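Local coordinates for uncharacterized protein (Legionella longbeachae NSW150, PDB 4JZA) that probably acts as a phosphoinositide phosphatase that removes the 3-phosphate of phosphatidylinositol 3-phosphate, a lipid of the host cell, at residues E18-L23 with P28-E33; E33-K38 with T147-Q152; Y199-F204 with L306-W311; Y310-E315 with L384-A389. One frame throughout, in Å; residues are numbered along the deposited sequence.

The four contacts form two pairs. Contacts 1 and 2 lie at the mixed beta sheet and both use its edge strand 31-35, with centres about 14 Å apart. They share Glu33 and follow each other along the chain. Contacts 3 and 4 come later and lie about 44 to 50 Å from the first pair, measured between centres. Their own centres are about 8 Å apart, and both use the short helix 308-311. His201 and Gln308 of contact 3 touch Val312, Pro387 and Ala389 of contact 4. The first pair thus belongs to the sheet with its flanking helix. The second ties the insertion-domain helix 198-206 to the chain around helices 308-311 and 388-402.

Contact 1 of 4, residues E18-L23 with P28-E33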
# COMPACT_ATOMS: atom_id res chain seq x y z
N GLU A 18 -20.61 16.14 32.92
CA GLU A 18 -19.33 16.43 33.55
C GLU A 18 -18.25 15.67 32.78
O GLU A 18 -17.16 16.21 32.58
CB GLU A 18 -19.34 16.09 35.05
CG GLU A 18 -20.30 16.94 35.89
CD GLU A 18 -21.76 16.47 35.82
OE1 GLU A 18 -22.11 15.40 36.36
OE2 GLU A 18 -22.59 17.18 35.22
N LEU A 19 -18.54 14.45 32.29
CA LEU A 19 -17.55 13.74 31.46
C LEU A 19 -17.51 14.31 30.05
O LEU A 19 -16.44 14.66 29.57
CB LEU A 19 -17.74 12.21 31.38
CG LEU A 19 -18.51 11.35 32.39
CD1 LEU A 19 -19.11 10.14 31.70
CD2 LEU A 19 -17.64 10.87 33.53
N LEU A 20 -18.65 14.43 29.38
CA LEU A 20 -18.65 15.03 28.03
C LEU A 20 -17.80 16.29 27.98
O LEU A 20 -17.18 16.61 26.97
CB LEU A 20 -20.07 15.37 27.57
CG LEU A 20 -21.04 14.20 27.43
CD1 LEU A 20 -22.43 14.68 27.02
CD2 LEU A 20 -20.51 13.16 26.44
N SER A 21 -17.81 17.00 29.09
CA SER A 21 -17.15 18.28 29.25
C SER A 21 -15.65 18.12 29.48
O SER A 21 -14.87 18.94 29.02
CB SER A 21 -17.77 19.02 30.45
OG SER A 21 -17.72 20.40 30.28
N ALA A 22 -15.24 17.08 30.21
CA ALA A 22 -13.81 16.79 30.39
C ALA A 22 -13.19 16.31 29.07
O ALA A 22 -12.00 16.54 28.81
CB ALA A 22 -13.63 15.73 31.44
N LEU A 23 -14.03 15.64 28.28
CA LEU A 23 -13.66 15.18 26.98
C LEU A 23 -13.48 16.41 26.11
O LEU A 23 -12.46 16.50 25.45
CB LEU A 23 -14.70 14.21 26.38
CG LEU A 23 -14.85 12.77 26.95
CD1 LEU A 23 -15.93 12.00 26.19
CD2 LEU A 23 -13.53 12.02 26.90
N PRO A 28 -10.81 18.80 22.07
CA PRO A 28 -11.74 19.82 21.59
C PRO A 28 -12.20 19.51 20.16
O PRO A 28 -11.38 19.11 19.30
CB PRO A 28 -10.92 21.12 21.64
CG PRO A 28 -9.62 20.78 22.32
CD PRO A 28 -9.43 19.32 22.15
N GLY A 29 -13.50 19.68 19.94
CA GLY A 29 -14.10 19.33 18.67
C GLY A 29 -14.38 17.85 18.46
O GLY A 29 -14.71 17.45 17.36
N TYR A 30 -14.26 17.01 19.48
CA TYR A 30 -14.38 15.56 19.27
C TYR A 30 -15.75 15.12 18.78
O TYR A 30 -16.72 15.76 19.05
CB TYR A 30 -14.05 14.79 20.55
CG TYR A 30 -15.13 14.81 21.60
CD1 TYR A 30 -16.20 13.92 21.56
CD2 TYR A 30 -15.07 15.70 22.64
CE1 TYR A 30 -17.20 13.92 22.52
CE2 TYR A 30 -16.08 15.70 23.62
CZ TYR A 30 -17.14 14.82 23.55
OH TYR A 30 -18.12 14.84 24.51
N ILE A 31 -15.79 14.01 18.06
CA ILE A 31 -17.03 13.38 17.61
C ILE A 31 -17.17 12.08 18.39
O ILE A 31 -16.20 11.38 18.62
CB ILE A 31 -16.93 12.99 16.15
CG1 ILE A 31 -16.39 14.13 15.31
CG2 ILE A 31 -18.29 12.56 15.63
CD1 ILE A 31 -17.29 15.35 15.29
N LEU A 32 -18.40 11.76 18.77
CA LEU A 32 -18.69 10.51 19.43
C LEU A 32 -19.03 9.47 18.42
O LEU A 32 -19.67 9.76 17.42
CB LEU A 32 -19.89 10.62 20.35
CG LEU A 32 -19.57 11.22 21.70
CD1 LEU A 32 -20.86 11.57 22.44
CD2 LEU A 32 -18.71 10.25 22.50
N GLU A 33 -18.60 8.25 18.72
CA GLU A 33 -18.87 7.08 17.91
C GLU A 33 -19.14 5.91 18.81
O GLU A 33 -18.44 5.70 19.78
CB GLU A 33 -17.65 6.77 17.07
CG GLU A 33 -17.84 5.67 16.07
CD GLU A 33 -16.76 5.71 15.05
OE1 GLU A 33 -15.99 4.74 14.97
OE2 GLU A 33 -16.66 6.75 14.37
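Tyr30 turns its ring toward Leu20 and Leu23 with CG placed between its backbone N and carbonyl carbon (chi1 76°). Leu20 has CG beside its backbone N instead (chi1 -62°), and its CD2 ends up near the tyrosine hydroxyl. The two side chains cross at about a right angle. Tyr30 OH donates a hydrogen bond of 3.2 Å to Leu20 O. The oxygen lies at the ring edge, and the hydroxyl sits on a lone pair in the carbonyl plane, with a C=O...OH angle of 110°. This bond ties the phenol end to the helix backbone. Leu23 packs against the same ring. Its CB is 3.4 Å from Tyr30 CE2, and its CD1 lies near the hydroxyl end. A lighter apolar touch joins Leu20 CD2 and Leu32 CD1 at 4.3 Å. The contact lies near the surface, although Leu23 itself is buried. It belongs to a beta-alpha-beta unit made of strand 5-10, helix 17-26 and strand 31-35. Tyr30 also rests on Ile5 and Val7, and Leu32 on Val9. Tyr30 and Leu32 thus touch both helix 17-26 and strand 5-10, the parallel neighbour of strand 31-35.

Contact 2 of 4, residues E33-K38 with T147-Q152; sequences ETYYQK and TLLPMQ
Tyr35 reaches with its hydroxyl end to Leu148 O and the side chains of Thr147 and Leu149. The ring points at the strand with its hydroxyl foremost, and the nearest part of that strand's backbone is the peptide between Leu148 and Leu149. Leu148 O lies at the ring edge, in the ring plane. Tyr35 OH donates a hydrogen bond of 2.9 Å to this oxygen. The hydroxyl stands above the carbonyl plane, 42° out of it, and the C=O...OH angle is 130°. The bond therefore misses the lone-pair directions. Two side chains touch the phenol end. Leu149 crosses Tyr35 at about a right angle, and its CD1 lies 4.2 Å from Tyr35 CZ. Thr147 approaches at a slant, with its methyl CG2 4.0 Å from Tyr35 CE1. Thr147 CG2 is anti to the backbone N, which turns the methyl to the ring. OG1 is hydrogen-bonded to His604 and Arg8 instead. The axes of segments 33-35 and 147-150 come no closer than 9.3 Å and make an angle of 50°. In the sheet, strand 5-10 lies between them, so the tyrosine spans across it. Arg8 of that middle strand serves both sides, since besides its bond to Thr147 it makes a cation-pi contact with the Tyr35 ring. Pro10 packs against Tyr35 as well. The chemistry is mixed. One hydrogen bond satisfies the phenol as donor, while Thr147 and Leu149 add apolar contacts. The nearby arginine would probably add electrostatic attraction to the ring.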
# COMPACT_ATOMS: atom_id res chain seq x y z
N GLU A 33 -18.60 8.25 18.72
CA GLU A 33 -18.87 7.08 17.91
C GLU A 33 -19.14 5.91 18.81
O GLU A 33 -18.44 5.70 19.78
CB GLU A 33 -17.65 6.77 17.07
CG GLU A 33 -17.84 5.67 16.07
CD GLU A 33 -16.76 5.71 15.05
OE1 GLU A 33 -15.99 4.74 14.97
OE2 GLU A 33 -16.66 6.75 14.37
N THR A 34 -20.16 5.15 18.49
CA THR A 34 -20.57 4.05 19.32
C THR A 34 -19.95 2.73 18.89
O THR A 34 -19.85 2.46 17.66
CB THR A 34 -22.06 3.92 19.23
OG1 THR A 34 -22.61 4.93 20.06
CG2 THR A 34 -22.51 2.65 19.79
N TYR A 35 -19.53 1.91 19.86
CA TYR A 35 -19.13 0.52 19.55
C TYR A 35 -19.87 -0.49 20.41
O TYR A 35 -20.43 -0.14 21.43
CB TYR A 35 -17.61 0.32 19.68
CG TYR A 35 -17.03 0.41 21.08
CD1 TYR A 35 -16.77 1.63 21.69
CD2 TYR A 35 -16.68 -0.73 21.78
CE1 TYR A 35 -16.20 1.70 22.96
CE2 TYR A 35 -16.09 -0.67 23.04
CZ TYR A 35 -15.85 0.54 23.61
OH TYR A 35 -15.28 0.57 24.87
N TYR A 36 -19.87 -1.75 19.98
CA TYR A 36 -20.55 -2.86 20.66
C TYR A 36 -19.55 -3.90 21.16
O TYR A 36 -18.35 -3.78 20.93
CB TYR A 36 -21.53 -3.49 19.69
CG TYR A 36 -22.52 -2.49 19.15
CD1 TYR A 36 -22.17 -1.62 18.10
CD2 TYR A 36 -23.80 -2.41 19.68
CE1 TYR A 36 -23.09 -0.69 17.61
CE2 TYR A 36 -24.72 -1.51 19.20
CZ TYR A 36 -24.36 -0.65 18.17
OH TYR A 36 -25.31 0.24 17.71
N GLN A 37 -20.03 -4.92 21.85
CA GLN A 37 -19.17 -5.97 22.37
C GLN A 37 -18.60 -6.78 21.21
O GLN A 37 -17.43 -7.20 21.19
CB GLN A 37 -19.99 -6.89 23.28
CG GLN A 37 -19.13 -7.79 24.16
CD GLN A 37 -19.30 -9.31 23.97
OE1 GLN A 37 -19.82 -9.78 22.96
NE2 GLN A 37 -18.82 -10.09 24.96
N LYS A 38 -19.47 -6.97 20.22
CA LYS A 38 -19.28 -7.91 19.13
C LYS A 38 -18.75 -7.13 17.93
O LYS A 38 -19.35 -6.15 17.50
CB LYS A 38 -20.64 -8.52 18.87
CG LYS A 38 -20.82 -9.41 17.67
CD LYS A 38 -22.31 -9.78 17.55
CE LYS A 38 -22.71 -10.15 16.12
NZ LYS A 38 -22.33 -11.56 15.82
N THR A 147 -10.57 5.72 22.81
CA THR A 147 -11.56 4.69 23.12
C THR A 147 -11.82 4.67 24.64
O THR A 147 -10.95 4.42 25.47
CB THR A 147 -11.14 3.29 22.61
OG1 THR A 147 -10.96 3.30 21.16
CG2 THR A 147 -12.20 2.26 23.00
N LEU A 148 -13.09 4.88 24.98
CA LEU A 148 -13.50 4.93 26.37
C LEU A 148 -14.13 3.63 26.82
O LEU A 148 -15.07 3.13 26.22
CB LEU A 148 -14.50 6.07 26.57
CG LEU A 148 -15.04 6.30 27.97
CD1 LEU A 148 -15.44 7.75 28.13
CD2 LEU A 148 -16.24 5.39 28.23
N LEU A 149 -13.59 3.09 27.90
CA LEU A 149 -14.07 1.87 28.51
C LEU A 149 -14.39 2.11 29.97
O LEU A 149 -13.59 2.70 30.69
CB LEU A 149 -12.99 0.80 28.39
CG LEU A 149 -13.43 -0.66 28.36
CD1 LEU A 149 -14.58 -0.84 27.40
CD2 LEU A 149 -12.25 -1.52 27.94
N PRO A 150 -15.63 1.62 30.42
CA PRO A 150 -15.84 1.81 31.86
C PRO A 150 -15.15 0.74 32.69
O PRO A 150 -15.33 -0.44 32.45
CB PRO A 150 -17.35 1.68 32.01
CG PRO A 150 -17.67 0.58 31.10
CD PRO A 150 -16.91 0.95 29.87
N MSE A 151 -14.34 1.17 33.65
CA MSE A 151 -13.70 0.28 34.58
C MSE A 151 -13.45 1.05 35.83
O MSE A 151 -13.19 2.25 35.71
CB MSE A 151 -12.32 0.02 34.03
CG MSE A 151 -12.29 -1.15 33.07
SE MSE A 151 -10.40 -1.63 32.97
CE MSE A 151 -10.39 -2.31 31.13
N GLN A 152 -13.47 0.43 37.00
CA GLN A 152 -13.10 1.15 38.21
C GLN A 152 -11.86 0.55 38.82
O GLN A 152 -11.85 -0.62 39.17
CB GLN A 152 -14.23 1.08 39.23
CG GLN A 152 -15.61 1.39 38.68
CD GLN A 152 -16.64 1.58 39.77
OE1 GLN A 152 -16.39 1.26 40.93
NE2 GLN A 152 -17.80 2.11 39.41

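Contact 3 of 4, residues Y199-F204 with L306-W311; sequences YQHAYF and LPQWYW
Gln308 meets His201 where the short helix 308-311 packs against helix 198-206 of the phosphoinositide phosphatase insertion domain. Leu306 leads into this helix and packs on Pro187. Pro307 takes the N-cap position, and its O accepts a backbone hydrogen bond from Tyr310 N at 2.9 Å. Gln308 follows and carries the contact. Its CG stands opposite its backbone N (chi1 -170°) and the chain runs on extended, so the amide reaches the histidine. The amide and imidazole planes are 24° apart, and Gln308 NE2 approaches the imidazole at its edge. Gln308 CG also packs on His201 CD2, at 3.9 Å. His201 ND1 has a weak hydrogen bond to Leu193 O. Trp309 turns away from helix 198-206, and its NE1 hydrogen-bonds to Glu177. Tyr310 OH hydrogen-bonds to Pro187 O. Trp311 bends its indole back along its own segment. Its NE1 hydrogen-bonds to Ile303 O and makes a weak hydrogen bond to Leu306 O. The meeting of the two helices is therefore mostly one glutamine on one histidine. At its closest point Gln308 NE2 lies 3.3 Å from His201 CD2, a packing contact with a ring carbon.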
# COMPACT_ATOMS: atom_id res chain seq x y z
N TYR A 199 26.09 3.70 -9.59
CA TYR A 199 27.10 4.80 -9.55
C TYR A 199 26.74 5.92 -10.52
O TYR A 199 27.02 7.10 -10.29
CB TYR A 199 28.55 4.29 -9.77
CG TYR A 199 28.83 3.89 -11.18
CD1 TYR A 199 28.35 2.71 -11.67
CD2 TYR A 199 29.57 4.72 -12.05
CE1 TYR A 199 28.59 2.32 -12.99
CE2 TYR A 199 29.82 4.33 -13.36
CZ TYR A 199 29.32 3.11 -13.83
OH TYR A 199 29.49 2.62 -15.11
N GLN A 200 26.09 5.56 -11.60
CA GLN A 200 25.76 6.54 -12.61
C GLN A 200 24.59 7.35 -12.11
O GLN A 200 24.54 8.55 -12.31
CB GLN A 200 25.44 5.87 -13.95
CG GLN A 200 26.60 5.08 -14.58
CD GLN A 200 26.17 4.36 -15.85
OE1 GLN A 200 26.06 4.95 -16.90
NE2 GLN A 200 25.91 3.09 -15.76
N HIS A 201 23.64 6.68 -11.46
CA HIS A 201 22.51 7.34 -10.80
C HIS A 201 23.03 8.36 -9.79
O HIS A 201 22.48 9.48 -9.72
CB HIS A 201 21.61 6.32 -10.07
CG HIS A 201 20.18 6.76 -9.89
ND1 HIS A 201 19.26 6.80 -10.92
CD2 HIS A 201 19.50 7.15 -8.79
CE1 HIS A 201 18.08 7.18 -10.46
NE2 HIS A 201 18.20 7.42 -9.17
N ALA A 202 24.06 8.01 -9.03
CA ALA A 202 24.59 8.97 -8.10
C ALA A 202 25.20 10.18 -8.84
O ALA A 202 25.06 11.34 -8.38
CB ALA A 202 25.62 8.34 -7.19
N TYR A 203 25.86 9.91 -9.97
CA TYR A 203 26.51 10.99 -10.74
C TYR A 203 25.50 12.07 -11.09
O TYR A 203 25.65 13.20 -10.68
CB TYR A 203 27.20 10.46 -12.01
CG TYR A 203 27.99 11.52 -12.77
CD1 TYR A 203 29.25 11.88 -12.35
CD2 TYR A 203 27.49 12.14 -13.87
CE1 TYR A 203 30.00 12.82 -13.00
CE2 TYR A 203 28.22 13.11 -14.53
CZ TYR A 203 29.49 13.44 -14.09
OH TYR A 203 30.28 14.42 -14.69
N PHE A 204 24.45 11.70 -11.79
CA PHE A 204 23.50 12.69 -12.28
C PHE A 204 22.65 13.28 -11.17
O PHE A 204 22.30 14.45 -11.21
CB PHE A 204 22.60 12.07 -13.37
CG PHE A 204 23.30 11.80 -14.67
CD1 PHE A 204 23.65 12.83 -15.52
CD2 PHE A 204 23.60 10.50 -15.06
CE1 PHE A 204 24.30 12.57 -16.73
CE2 PHE A 204 24.23 10.23 -16.27
CZ PHE A 204 24.59 11.26 -17.10
N LEU A 306 16.07 18.22 -8.04
CA LEU A 306 15.15 17.54 -7.18
C LEU A 306 15.85 16.38 -6.50
O LEU A 306 16.83 15.87 -6.97
CB LEU A 306 13.97 17.05 -7.98
CG LEU A 306 13.12 18.20 -8.46
CD1 LEU A 306 12.05 17.71 -9.44
CD2 LEU A 306 12.51 18.92 -7.27
N PRO A 307 15.35 15.96 -5.37
CA PRO A 307 16.01 14.92 -4.60
C PRO A 307 15.89 13.52 -5.17
O PRO A 307 14.89 13.18 -5.79
CB PRO A 307 15.29 14.99 -3.28
CG PRO A 307 13.93 15.49 -3.64
CD PRO A 307 14.12 16.46 -4.73
N GLN A 308 16.92 12.72 -4.92
CA GLN A 308 17.03 11.37 -5.46
C GLN A 308 15.88 10.46 -5.01
O GLN A 308 15.42 9.63 -5.77
CB GLN A 308 18.39 10.81 -5.07
CG GLN A 308 18.80 9.51 -5.73
CD GLN A 308 20.14 9.02 -5.20
OE1 GLN A 308 20.59 9.41 -4.11
NE2 GLN A 308 20.79 8.14 -5.95
N TRP A 309 15.37 10.62 -3.80
CA TRP A 309 14.19 9.86 -3.41
C TRP A 309 13.01 10.08 -4.35
O TRP A 309 12.21 9.19 -4.53
CB TRP A 309 13.77 10.12 -1.97
CG TRP A 309 13.25 11.46 -1.65
CD1 TRP A 309 13.88 12.41 -0.93
CD2 TRP A 309 11.95 11.96 -1.94
NE1 TRP A 309 13.07 13.49 -0.77
CE2 TRP A 309 11.88 13.24 -1.40
CE3 TRP A 309 10.84 11.45 -2.61
CZ2 TRP A 309 10.71 14.04 -1.52
CZ3 TRP A 309 9.68 12.26 -2.73
CH2 TRP A 309 9.63 13.52 -2.18
N TYR A 310 12.90 11.26 -4.94
CA TYR A 310 11.78 11.56 -5.81
C TYR A 310 11.95 10.78 -7.09
O TYR A 310 10.99 10.15 -7.57
CB TYR A 310 11.70 13.06 -6.10
CG TYR A 310 10.65 13.41 -7.07
CD1 TYR A 310 9.31 13.31 -6.72
CD2 TYR A 310 10.98 13.84 -8.36
CE1 TYR A 310 8.31 13.62 -7.63
CE2 TYR A 310 9.97 14.15 -9.27
CZ TYR A 310 8.64 14.04 -8.91
OH TYR A 310 7.60 14.35 -9.79
N TRP A 311 13.16 10.77 -7.64
CA TRP A 311 13.38 10.17 -8.97
C TRP A 311 13.19 8.64 -9.02
O TRP A 311 12.94 8.09 -10.07
CB TRP A 311 14.77 10.54 -9.54
CG TRP A 311 14.99 12.02 -9.78
CD1 TRP A 311 15.92 12.80 -9.19
CD2 TRP A 311 14.27 12.88 -10.67
NE1 TRP A 311 15.82 14.08 -9.65
CE2 TRP A 311 14.82 14.16 -10.57
CE3 TRP A 311 13.23 12.69 -11.57
CZ2 TRP A 311 14.35 15.23 -11.30
CZ3 TRP A 311 12.77 13.77 -12.31
CH2 TRP A 311 13.34 15.00 -12.18

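Contact 4 of 4, residues Y310-E315 with L384-A389; sequences YWVLSE and LNWPKA
Val312 and Trp386 make an apolar CH-pi contact between the chain that leaves helix 308-311 toward helix 315-325 and the loop that enters helix 388-402. It is a surface contact beside helix 198-206, which lies in the insertion domain range. Val312 CG2 sits over one face of the indole. It is 3.8 Å from the centroid of the six-membered ring and only 16° off the ring normal. The methyl is thus almost directly above the benzo ring, with Trp386 CE2 its nearest atom at 3.6 Å. Val312 CB lies nearer the pyrrole side, 3.9 Å from Trp386 NE1. The valine therefore covers parts of both rings. Its torsion divides the work between the two methyls. CG1 lies beside the backbone N (chi1 -59°) and faces Pro387, with 4.1 Å between Val312 CG1 and Pro387 CD. CG2 is left to face the tryptophan. Val312 and Pro387 run past each other in opposite directions. Both also touch His201 of helix 198-206, so a third element joins the cluster.

The two helix starts are capped differently. Ser314 is an N-cap, and its OG hydrogen-bonds to Gln317 N. Pro387 stands at the other N-cap, and Lys388 N is hydrogen-bonded to Glu198 of helix 198-206. Leu313 O, next to the valine, accepts a hydrogen bond from Arg194. The arrangement is loop packing that joins two helix-entering links to helix 198-206, with the CH-pi contact at its core.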
# COMPACT_ATOMS: atom_id res chain seq x y z
N TYR A 310 12.90 11.26 -4.94
CA TYR A 310 11.78 11.56 -5.81
C TYR A 310 11.95 10.78 -7.09
O TYR A 310 10.99 10.15 -7.57
CB TYR A 310 11.70 13.06 -6.10
CG TYR A 310 10.65 13.41 -7.07
CD1 TYR A 310 9.31 13.31 -6.72
CD2 TYR A 310 10.98 13.84 -8.36
CE1 TYR A 310 8.31 13.62 -7.63
CE2 TYR A 310 9.97 14.15 -9.27
CZ TYR A 310 8.64 14.04 -8.91
OH TYR A 310 7.60 14.35 -9.79
N TRP A 311 13.16 10.77 -7.64
CA TRP A 311 13.38 10.17 -8.97
C TRP A 311 13.19 8.64 -9.02
O TRP A 311 12.94 8.09 -10.07
CB TRP A 311 14.77 10.54 -9.54
CG TRP A 311 14.99 12.02 -9.78
CD1 TRP A 311 15.92 12.80 -9.19
CD2 TRP A 311 14.27 12.88 -10.67
NE1 TRP A 311 15.82 14.08 -9.65
CE2 TRP A 311 14.82 14.16 -10.57
CE3 TRP A 311 13.23 12.69 -11.57
CZ2 TRP A 311 14.35 15.23 -11.30
CZ3 TRP A 311 12.77 13.77 -12.31
CH2 TRP A 311 13.34 15.00 -12.18
N VAL A 312 13.34 7.96 -7.91
CA VAL A 312 13.11 6.51 -7.89
C VAL A 312 11.60 6.13 -7.81
O VAL A 312 11.21 4.97 -8.07
CB VAL A 312 13.92 5.82 -6.78
CG1 VAL A 312 15.40 6.09 -6.99
CG2 VAL A 312 13.49 6.30 -5.41
N LEU A 313 10.76 7.10 -7.49
CA LEU A 313 9.35 6.80 -7.48
C LEU A 313 8.96 6.31 -8.87
O LEU A 313 9.51 6.75 -9.84
CB LEU A 313 8.53 8.04 -7.11
CG LEU A 313 8.65 8.54 -5.69
CD1 LEU A 313 7.79 9.76 -5.51
CD2 LEU A 313 8.22 7.47 -4.71
N SER A 314 8.04 5.35 -8.94
CA SER A 314 7.43 4.94 -10.16
C SER A 314 6.67 6.10 -10.74
O SER A 314 6.37 7.07 -10.06
CB SER A 314 6.44 3.82 -9.90
OG SER A 314 5.27 4.28 -9.22
N GLU A 315 6.33 5.99 -11.99
CA GLU A 315 5.69 7.11 -12.63
C GLU A 315 4.29 7.36 -12.05
O GLU A 315 3.84 8.49 -11.90
CB GLU A 315 5.63 6.87 -14.13
CG GLU A 315 5.13 8.09 -14.86
CD GLU A 315 4.77 7.84 -16.30
OE1 GLU A 315 5.33 8.58 -17.14
OE2 GLU A 315 3.94 6.95 -16.59
N LEU A 384 14.11 -1.66 -0.98
CA LEU A 384 15.25 -2.56 -0.84
C LEU A 384 16.03 -2.75 -2.14
O LEU A 384 17.15 -3.28 -2.12
CB LEU A 384 14.80 -3.92 -0.30
CG LEU A 384 14.11 -3.89 1.07
CD1 LEU A 384 13.68 -5.29 1.39
CD2 LEU A 384 15.05 -3.35 2.14
N ASN A 385 15.46 -2.32 -3.25
CA ASN A 385 16.17 -2.32 -4.51
C ASN A 385 16.59 -0.96 -4.99
O ASN A 385 17.12 -0.82 -6.06
CB ASN A 385 15.34 -3.01 -5.56
CG ASN A 385 15.21 -4.50 -5.29
OD1 ASN A 385 16.19 -5.21 -4.96
ND2 ASN A 385 14.01 -4.99 -5.42
N TRP A 386 16.39 0.05 -4.16
CA TRP A 386 16.79 1.40 -4.50
C TRP A 386 18.23 1.61 -4.13
O TRP A 386 18.80 0.81 -3.43
CB TRP A 386 15.94 2.38 -3.72
CG TRP A 386 14.57 2.47 -4.16
CD1 TRP A 386 14.04 2.05 -5.36
CD2 TRP A 386 13.50 3.11 -3.46
NE1 TRP A 386 12.68 2.37 -5.43
CE2 TRP A 386 12.34 3.03 -4.28
CE3 TRP A 386 13.41 3.72 -2.20
CZ2 TRP A 386 11.12 3.56 -3.89
CZ3 TRP A 386 12.22 4.23 -1.80
CH2 TRP A 386 11.07 4.16 -2.66
N PRO A 387 18.85 2.70 -4.60
CA PRO A 387 20.24 2.98 -4.18
C PRO A 387 20.41 3.05 -2.68
O PRO A 387 19.52 3.48 -1.99
CB PRO A 387 20.50 4.39 -4.76
CG PRO A 387 19.64 4.41 -5.97
CD PRO A 387 18.42 3.60 -5.67
N LYS A 388 21.59 2.67 -2.18
CA LYS A 388 21.85 2.77 -0.76
C LYS A 388 21.56 4.17 -0.22
O LYS A 388 21.15 4.32 0.92
CB LYS A 388 23.29 2.38 -0.43
CG LYS A 388 23.54 0.88 -0.49
CD LYS A 388 24.73 0.48 0.39
CE LYS A 388 24.78 -1.04 0.58
NZ LYS A 388 24.51 -1.80 -0.68
N ALA A 389 21.76 5.19 -1.03
CA ALA A 389 21.63 6.55 -0.54
C ALA A 389 20.19 6.94 -0.25
O ALA A 389 19.95 7.64 0.70
CB ALA A 389 22.26 7.55 -1.51